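Local structure of streptomycin 3''-adenylyltransferase (Enterococcus faecalis, 6SXJ) at residues P215-H218 with R219-L223. The protein transfers an adenylyl group from ATP to the 9-hydroxyl of spectinomycin, giving bacteria resistance to this antibiotic but not to streptomycin. Residues are numbered along the deposited sequence; the frame is centred on the assembly and turned at random.
Sequences PLEH and RERIL
R219 N donates to P215 O (2.9 Å) and closes the first full turn of helix 216-229. Proline is tolerated at the N-cap position because its missing amide hydrogen costs no helix bond there and its ring restricts phi, while its carbonyl remains able to accept the bond from R219 N. The side chain of R219 folds back along this turn: a bend at chi3 (84°) lays one face of the guanidinium over L216 CA, with NH2 3.9 Å from L216 CD1, and the side chain also touches A211 of helix 203-212. E220 N continues the i to i+4 series with an almost straight bond to L216 O (2.7 Å). The E220 carboxylate lies against the leucine, OE1 only 3.1 Å from L216 CG, a close polar-to-aliphatic touch on an exposed side of the helix. R221 carries the main side-chain interaction. While its N makes a weak bond to E217 O, NH2 reaches E217 OE2 at 2.8 Å in an i to i+4 salt bridge. The glutamate CG takes a position between its own N and carbonyl carbon (chi1 72°), and from there its extended chain runs alongside the arginine; the carboxylate and guanidinium planes stand 60° apart, and NH2 meets OE2 from above the carboxylate plane. The E217 methylene CG also sits over one face of the H218 ring, whose ND1, like R221 NE, is hydrogen-bonded to T244 of helix 241-253; the ring stacks on Y247. I222, whose N bonds to H218 O (2.8 Å), packs its branched aliphatic side chain against I185 and C189 of helix 181-196. The first turns of this helix thus combine an acid–base pair with a shared threonine hydroxyl, which ties the buried histidine and arginine to the neighbouring helix, and the carboxylate of E217 probably offsets part of the arginine's charge.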
loop_
_atom_site.group_PDB
_atom_site.type_symbol
_atom_site.label_atom_id
_atom_site.label_comp_id
_atom_site.label_asym_id
_atom_site.label_seq_id
_atom_site.Cartn_x
_atom_site.Cartn_y
_atom_site.Cartn_z
ATOM N N PRO A 215 12.737 23.086 6.936
ATOM C CA PRO A 215 12.559 24.406 7.555
ATOM C C PRO A 215 11.341 24.446 8.463
ATOM O O PRO A 215 10.317 23.810 8.200
ATOM C CB PRO A 215 12.397 25.342 6.353
ATOM C CG PRO A 215 13.137 24.655 5.248
ATOM C CD PRO A 215 12.904 23.181 5.475
ATOM N N LEU A 216 11.463 25.232 9.537
ATOM C CA LEU A 216 10.495 25.222 10.629
ATOM C C LEU A 216 9.048 25.176 10.147
ATOM O O LEU A 216 8.280 24.289 10.541
ATOM C CB LEU A 216 10.714 26.457 11.515
ATOM C CG LEU A 216 9.652 26.725 12.586
ATOM C CD1 LEU A 216 9.754 25.675 13.700
ATOM C CD2 LEU A 216 9.780 28.132 13.155
ATOM N N GLU A 217 8.650 26.146 9.317
ATOM C CA GLU A 217 7.253 26.223 8.895
ATOM C C GLU A 217 6.783 24.894 8.315
ATOM O O GLU A 217 5.657 24.455 8.575
ATOM C CB GLU A 217 7.072 27.355 7.879
ATOM C CG GLU A 217 7.650 27.103 6.491
ATOM C CD GLU A 217 7.124 28.108 5.461
ATOM O OE1 GLU A 217 7.925 28.633 4.652
ATOM O OE2 GLU A 217 5.904 28.375 5.468
ATOM N N HIS A 218 7.642 24.236 7.535
ATOM C CA HIS A 218 7.293 22.952 6.943
ATOM C C HIS A 218 7.334 21.838 7.983
ATOM O O HIS A 218 6.461 20.965 7.994
ATOM C CB HIS A 218 8.242 22.641 5.785
ATOM C CG HIS A 218 8.177 23.637 4.667
ATOM N ND1 HIS A 218 6.990 24.172 4.211
ATOM C CD2 HIS A 218 9.153 24.194 3.914
ATOM C CE1 HIS A 218 7.239 25.018 3.230
ATOM N NE2 HIS A 218 8.544 25.049 3.029
ATOM N N ARG A 219 8.332 21.856 8.869
ATOM C CA ARG A 219 8.375 20.885 9.956
ATOM C C ARG A 219 7.118 20.970 10.815
ATOM O O ARG A 219 6.472 19.955 11.095
ATOM C CB ARG A 219 9.618 21.114 10.809
ATOM C CG ARG A 219 9.490 20.578 12.224
ATOM C CD ARG A 219 10.855 20.383 12.846
ATOM N NE ARG A 219 11.378 21.613 13.434
ATOM C CZ ARG A 219 12.497 22.217 13.043
ATOM N NH1 ARG A 219 13.222 21.712 12.051
ATOM N NH2 ARG A 219 12.888 23.330 13.648
ATOM N N GLU A 220 6.761 22.180 11.248
ATOM C CA GLU A 220 5.530 22.365 12.011
ATOM C C GLU A 220 4.358 21.648 11.342
ATOM O O GLU A 220 3.634 20.884 11.990
ATOM C CB GLU A 220 5.228 23.860 12.164
ATOM C CG GLU A 220 5.921 24.541 13.343
ATOM C CD GLU A 220 5.745 26.059 13.337
ATOM O OE1 GLU A 220 6.717 26.777 13.662
ATOM O OE2 GLU A 220 4.637 26.537 13.005
ATOM N N ARG A 221 4.166 21.869 10.036
ATOM C CA ARG A 221 3.026 21.261 9.351
ATOM C C ARG A 221 3.200 19.752 9.189
ATOM O O ARG A 221 2.217 19.003 9.263
ATOM C CB ARG A 221 2.813 21.932 7.988
ATOM C CG ARG A 221 2.115 23.293 8.069
ATOM C CD ARG A 221 1.745 23.847 6.697
ATOM N NE ARG A 221 2.899 24.368 5.966
ATOM C CZ ARG A 221 3.260 25.651 5.943
ATOM N NH1 ARG A 221 2.562 26.556 6.616
ATOM N NH2 ARG A 221 4.324 26.033 5.248
ATOM N N ILE A 222 4.433 19.286 8.982
ATOM C CA ILE A 222 4.665 17.855 8.823
ATOM C C ILE A 222 4.345 17.116 10.117
ATOM O O ILE A 222 3.749 16.030 10.100
ATOM C CB ILE A 222 6.115 17.599 8.368
ATOM C CG1 ILE A 222 6.300 18.055 6.914
ATOM C CG2 ILE A 222 6.461 16.120 8.527
ATOM C CD1 ILE A 222 7.704 17.844 6.354
ATOM N N LEU A 223 4.751 17.679 11.259
ATOM C CA LEU A 223 4.457 17.051 12.538
ATOM C C LEU A 223 2.970 17.119 12.868
ATOM O O LEU A 223 2.443 16.219 13.531
ATOM C CB LEU A 223 5.290 17.706 13.633
ATOM C CG LEU A 223 6.771 17.325 13.579
ATOM C CD1 LEU A 223 7.583 18.160 14.554
ATOM C CD2 LEU A 223 6.950 15.836 13.862
#